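Local coordinates for protein CD180 antigen (Mus musculus, PDB 3T6Q) that may cooperate with MD-1 and TLR4 in the innate immune response of B cells to bacterial lipopolysaccharide, leading to NF-kappa-B activation, at residues T288-L293 / S309-E314; S295-L300 / S322-L327. All blocks are in the same frame, centred on the assembly; numbering follows the deposited sequence. Where two conformers were deposited one is given.

Contact 1: residues T288-L293 / S309-E314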
loop_
_atom_site.group_PDB
_atom_site.type_symbol
_atom_site.label_atom_id
_atom_site.label_comp_id
_atom_site.label_asym_id
_atom_site.label_seq_id
_atom_site.Cartn_x
_atom_site.Cartn_y
_atom_site.Cartn_z
ATOM N N THR A 288 -27.669 -8.929 14.654
ATOM C CA THR A 288 -26.847 -9.261 15.817
ATOM C C THR A 288 -27.180 -10.635 16.390
ATOM O O THR A 288 -26.823 -10.944 17.554
ATOM C CB THR A 288 -26.974 -8.193 16.949
ATOM O OG1 THR A 288 -28.371 -7.918 17.227
ATOM C CG2 THR A 288 -26.178 -6.894 16.544
ATOM N N HIS A 289 -27.823 -11.478 15.575
ATOM C CA HIS A 289 -28.238 -12.869 15.971
ATOM C C HIS A 289 -29.206 -12.928 17.132
ATOM O O HIS A 289 -29.240 -13.905 17.874
ATOM C CB HIS A 289 -27.014 -13.723 16.254
ATOM C CG HIS A 289 -26.019 -13.709 15.131
ATOM N ND1 HIS A 289 -26.030 -14.632 14.141
ATOM C CD2 HIS A 289 -25.014 -12.783 14.801
ATOM C CE1 HIS A 289 -25.052 -14.344 13.251
ATOM N NE2 HIS A 289 -24.426 -13.219 13.665
ATOM N N LEU A 290 -29.988 -11.872 17.333
ATOM C CA LEU A 290 -31.027 -11.876 18.384
ATOM C C LEU A 290 -32.217 -12.768 18.043
ATOM O O LEU A 290 -32.786 -12.656 16.936
ATOM C CB LEU A 290 -31.545 -10.440 18.640
ATOM C CG LEU A 290 -30.577 -9.382 19.193
ATOM C CD1 LEU A 290 -31.171 -7.940 19.161
ATOM C CD2 LEU A 290 -30.191 -9.781 20.605
ATOM N N SER A 291 -32.606 -13.629 18.983
ATOM C CA SER A 291 -33.812 -14.464 18.815
ATOM C C SER A 291 -34.912 -13.989 19.767
ATOM O O SER A 291 -36.085 -14.348 19.616
ATOM C CB SER A 291 -33.491 -15.935 19.087
ATOM O OG SER A 291 -32.945 -16.062 20.385
ATOM N N GLU A 292 -34.524 -13.191 20.768
ATOM C CA GLU A 292 -35.481 -12.638 21.748
ATOM C C GLU A 292 -34.721 -11.642 22.637
ATOM O O GLU A 292 -33.484 -11.693 22.704
ATOM C CB GLU A 292 -36.131 -13.741 22.648
ATOM C CG GLU A 292 -35.200 -14.448 23.637
ATOM C CD GLU A 292 -35.940 -15.473 24.494
ATOM O OE1 GLU A 292 -36.185 -15.206 25.682
ATOM O OE2 GLU A 292 -36.314 -16.538 23.978
ATOM N N LEU A 293 -35.478 -10.797 23.330
ATOM C CA LEU A 293 -34.932 -9.888 24.334
ATOM C C LEU A 293 -35.663 -10.160 25.645
ATOM O O LEU A 293 -36.861 -10.368 25.655
ATOM C CB LEU A 293 -35.092 -8.415 23.908
ATOM C CG LEU A 293 -34.332 -7.910 22.665
ATOM C CD1 LEU A 293 -34.731 -6.508 22.349
ATOM C CD2 LEU A 293 -32.810 -7.937 22.885
ATOM N N SER A 309 -33.649 -4.907 12.968
ATOM C CA SER A 309 -33.717 -5.565 11.646
ATOM C C SER A 309 -32.717 -6.703 11.513
ATOM O O SER A 309 -31.643 -6.689 12.154
ATOM C CB SER A 309 -33.437 -4.507 10.591
ATOM O OG SER A 309 -34.444 -3.504 10.669
ATOM N N ALA A 310 -33.074 -7.666 10.657
ATOM C CA ALA A 310 -32.181 -8.720 10.199
ATOM C C ALA A 310 -31.763 -9.666 11.328
ATOM O O ALA A 310 -30.703 -10.272 11.274
ATOM C CB ALA A 310 -30.972 -8.146 9.429
ATOM N N ASN A 311 -32.612 -9.769 12.343
ATOM C CA ASN A 311 -32.410 -10.686 13.456
ATOM C C ASN A 311 -33.277 -11.927 13.247
ATOM O O ASN A 311 -33.749 -12.138 12.117
ATOM C CB ASN A 311 -32.695 -9.923 14.739
ATOM C CG ASN A 311 -31.487 -9.083 15.116
ATOM O OD1 ASN A 311 -30.384 -9.600 15.120
ATOM N ND2 ASN A 311 -31.667 -7.776 15.250
ATOM N N LYS A 312 -33.540 -12.710 14.300
ATOM C CA LYS A 312 -34.234 -13.975 14.103
ATOM C C LYS A 312 -35.306 -14.239 15.141
ATOM O O LYS A 312 -35.396 -15.314 15.685
ATOM C CB LYS A 312 -33.276 -15.179 13.919
ATOM C CG LYS A 312 -32.089 -15.174 14.839
ATOM C CD LYS A 312 -31.088 -16.309 14.564
ATOM C CE LYS A 312 -30.280 -16.576 15.852
ATOM N NZ LYS A 312 -29.181 -17.573 15.674
ATOM N N PHE A 313 -36.148 -13.247 15.378
ATOM C CA PHE A 313 -37.306 -13.426 16.271
ATOM C C PHE A 313 -38.319 -14.336 15.624
ATOM O O PHE A 313 -38.450 -14.332 14.378
ATOM C CB PHE A 313 -37.985 -12.066 16.539
ATOM C CG PHE A 313 -37.031 -11.043 17.146
ATOM C CD1 PHE A 313 -36.606 -11.166 18.472
ATOM C CD2 PHE A 313 -36.507 -10.006 16.367
ATOM C CE1 PHE A 313 -35.678 -10.261 19.005
ATOM C CE2 PHE A 313 -35.601 -9.093 16.887
ATOM C CZ PHE A 313 -35.183 -9.214 18.207
ATOM N N GLU A 314 -39.057 -15.079 16.444
ATOM C CA GLU A 314 -40.201 -15.858 15.951
ATOM C C GLU A 314 -41.482 -15.066 16.086
ATOM O O GLU A 314 -42.409 -15.216 15.295
ATOM C CB GLU A 314 -40.339 -17.159 16.748
ATOM C CG GLU A 314 -39.183 -18.111 16.475
ATOM C CD GLU A 314 -39.047 -19.186 17.543
ATOM O OE1 GLU A 314 -40.065 -19.530 18.196
ATOM O OE2 GLU A 314 -37.911 -19.680 17.728
HETATM O O HOH W 1 -28.867 -11.866 12.822
HETATM O O HOH W 2 -36.842 -16.888 18.992
#
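Asn311 lies side by side with Leu290, both side chains pointing the same way, and its OD1 meets the backbone N-H groups of residues 288-290. This is a rung of the asparagine ladder of a leucine-rich repeat solenoid: Asn311 of LRR 10 bonds to the loop that follows the strand of LRR 9. OD1 accepts two backbone N-H groups, Thr288 N at 2.8 Å, only 20° out of the amide plane, and Leu290 N at 3.2 Å, well above that plane. The same amide gives ND2 to Leu285 O, which also receives Thr288 OG1, so both ends of the group are fixed and its rotation is set. Its CG is anti to the carbonyl carbon (chi1 -80°), which sets it beside Leu290; Leu290 CB lies over the amide face, 3.8 Å from Asn311 CG. The Phe313 ring packs against residues 290-292: Leu290 O stands over the centre of one face, and CZ meets Leu290 CB at 3.9 Å. Lys312 runs extended past His289 O, which CE approaches at 3.5 Å. A water takes the N-H of His289 and donates to Ala310 O, and Lys312 N donates to Leu290 O at 2.7 Å.

Contact 2: residues S295-L300 / S322-L327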
loop_
_atom_site.group_PDB
_atom_site.type_symbol
_atom_site.label_atom_id
_atom_site.label_comp_id
_atom_site.label_asym_id
_atom_site.label_seq_id
_atom_site.Cartn_x
_atom_site.Cartn_y
_atom_site.Cartn_z
ATOM N N SER A 295 -37.345 -9.409 29.339
ATOM C CA SER A 295 -37.990 -8.267 29.981
ATOM C C SER A 295 -37.005 -7.668 31.036
ATOM O O SER A 295 -36.015 -8.290 31.348
ATOM C CB SER A 295 -39.294 -8.695 30.653
ATOM O OG SER A 295 -39.015 -9.763 31.563
ATOM N N GLY A 296 -37.290 -6.486 31.578
ATOM C CA GLY A 296 -36.376 -5.810 32.521
ATOM C C GLY A 296 -34.997 -5.599 31.900
ATOM O O GLY A 296 -33.992 -5.701 32.599
ATOM N N LEU A 297 -34.944 -5.339 30.580
ATOM C CA LEU A 297 -33.705 -5.017 29.882
ATOM C C LEU A 297 -33.402 -3.547 30.191
ATOM O O LEU A 297 -33.774 -2.665 29.413
ATOM C CB LEU A 297 -33.862 -5.207 28.347
ATOM C CG LEU A 297 -32.627 -5.051 27.434
ATOM C CD1 LEU A 297 -31.630 -6.179 27.709
ATOM C CD2 LEU A 297 -33.004 -5.080 25.947
ATOM N N VAL A 298 -32.716 -3.290 31.313
ATOM C CA VAL A 298 -32.539 -1.925 31.873
ATOM C C VAL A 298 -31.676 -1.003 30.968
ATOM O O VAL A 298 -30.799 -1.500 30.223
ATOM C CB VAL A 298 -31.904 -1.972 33.296
ATOM C CG1 VAL A 298 -32.893 -2.565 34.306
ATOM C CG2 VAL A 298 -30.643 -2.825 33.256
ATOM N N GLY A 299 -31.940 0.313 31.046
ATOM C CA GLY A 299 -31.041 1.327 30.476
ATOM C C GLY A 299 -31.506 1.907 29.137
ATOM O O GLY A 299 -30.800 2.703 28.509
ATOM N N LEU A 300 -32.709 1.534 28.704
ATOM C CA LEU A 300 -33.217 1.984 27.418
ATOM C C LEU A 300 -34.604 2.571 27.601
ATOM O O LEU A 300 -35.350 2.715 26.651
ATOM C CB LEU A 300 -33.267 0.782 26.425
ATOM C CG LEU A 300 -31.910 0.121 26.152
ATOM C CD1 LEU A 300 -32.154 -1.087 25.244
ATOM C CD2 LEU A 300 -30.898 1.055 25.460
ATOM N N SER A 322 -42.114 -3.669 26.539
ATOM C CA SER A 322 -42.153 -3.047 27.876
ATOM C C SER A 322 -40.779 -2.428 28.220
ATOM O O SER A 322 -40.708 -1.528 29.018
ATOM C CB SER A 322 -42.551 -4.088 28.948
ATOM O OG SER A 322 -41.590 -5.166 28.947
ATOM N N ASN A 323 -39.699 -2.905 27.605
ATOM C CA ASN A 323 -38.366 -2.319 27.772
ATOM C C ASN A 323 -38.214 -0.894 27.221
ATOM O O ASN A 323 -37.291 -0.191 27.597
ATOM C CB ASN A 323 -37.330 -3.166 27.065
ATOM C CG ASN A 323 -37.143 -4.508 27.719
ATOM O OD1 ASN A 323 -37.218 -4.637 28.949
ATOM N ND2 ASN A 323 -36.888 -5.534 26.897
ATOM N N PHE A 324 -39.071 -0.489 26.281
ATOM C CA PHE A 324 -38.793 0.749 25.522
ATOM C C PHE A 324 -39.983 1.710 25.520
ATOM O O PHE A 324 -40.467 2.066 24.428
ATOM C CB PHE A 324 -38.428 0.412 24.063
ATOM C CG PHE A 324 -37.563 -0.812 23.920
ATOM C CD1 PHE A 324 -36.240 -0.781 24.314
ATOM C CD2 PHE A 324 -38.087 -1.979 23.370
ATOM C CE1 PHE A 324 -35.424 -1.890 24.175
ATOM C CE2 PHE A 324 -37.276 -3.088 23.213
ATOM C CZ PHE A 324 -35.956 -3.047 23.631
ATOM N N PRO A 325 -40.442 2.156 26.705
ATOM C CA PRO A 325 -41.674 2.963 26.699
ATOM C C PRO A 325 -41.578 4.329 25.980
ATOM O O PRO A 325 -42.637 4.886 25.598
ATOM C CB PRO A 325 -41.972 3.172 28.190
ATOM C CG PRO A 325 -40.635 3.023 28.870
ATOM C CD PRO A 325 -39.920 1.969 28.071
ATOM N N SER A 326 -40.361 4.858 25.761
ATOM C CA SER A 326 -40.243 6.167 25.076
ATOM C C SER A 326 -40.143 6.067 23.540
ATOM O O SER A 326 -40.114 7.098 22.852
ATOM C CB SER A 326 -39.035 6.977 25.610
ATOM O OG SER A 326 -39.170 7.131 27.002
ATOM N N LEU A 327 -40.083 4.853 22.984
ATOM C CA LEU A 327 -39.810 4.732 21.527
ATOM C C LEU A 327 -40.740 5.515 20.620
ATOM O O LEU A 327 -41.973 5.453 20.780
ATOM C CB LEU A 327 -39.888 3.289 21.038
ATOM C CG LEU A 327 -38.707 2.349 21.047
ATOM C CD1 LEU A 327 -38.979 1.200 20.056
ATOM C CD2 LEU A 327 -37.353 3.017 20.839
HETATM O O HOH W 3 -39.487 -4.996 30.628
HETATM O O HOH W 4 -35.091 -0.370 29.347
HETATM O O HOH W 5 -37.732 3.783 25.306
#
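Asn323 carries CG anti to its carbonyl carbon (chi1 -68°), while Leu297 carries CG anti to its backbone N (chi1 -174°), and the two side chains cross at about a right angle with the asparagine amide against the leucine CB. Leu297 CB lies 3.4 Å from Asn323 ND2 and equally near Asn323 CG, so the apolar carbon packs directly on the amide. The carbonyl end of that amide takes the N-H of Leu297 at 2.9 Å from N to OD1, the donor standing 51° above the amide plane. Asn323 ND2 meanwhile donates to Pro294 O, so the amide grips the chain at two points and its orientation is settled. Gly296 N, though near OD1, points its hydrogen to a water instead; this water also donates to OD1 and bonds to Ser322 OG. These loops form the convex side of the leucine-rich repeat solenoid, where the turn of LRR 9 meets its counterpart leading from LRR 10 into LRR 11. Leu297 sits at the centre of an inverse gamma turn, and beyond it Leu300 lies alongside Phe324, pointing the same way. Leu300 CD1 comes to the ring edge, 3.5 Å from Phe324 CE1, and Leu300 CB also lies in the ring plane. Leu297 CD2 is a looser neighbour, 4.3 Å from Phe324 CZ. One face of this ring is covered by its own neighbour, Asn323 CB, centred over it, and Leu306 of strand 305-307 also packs on the phenyl group. A second water donates to both Leu297 O and Asn323 O and accepts from Leu300 N, and a third joins Leu300 O to Ser326 N at 2.9 Å on each side.

Contacts 1 and 2 join the same pair of neighbouring solenoid turns, with their centres about 16 Å apart. Along the chain the segments alternate: 288-293 and 295-300 follow strand 282-284, then strand 305-307 intervenes before 309-314 and 322-327, which precede strand 329-331. Contact 1, whose segments come soon after their strands, lies nearer the concave side, and contact 2 farther out on the convex side, its centre about 30 Å from the centre of the chain, against about 25 Å for that of contact 1. They meet where Leu293 CD1 packs on Phe324 CZ at 3.9 Å. Together they stack successive turns from just past the strands to the outer rim of the receptor's extracellular solenoid.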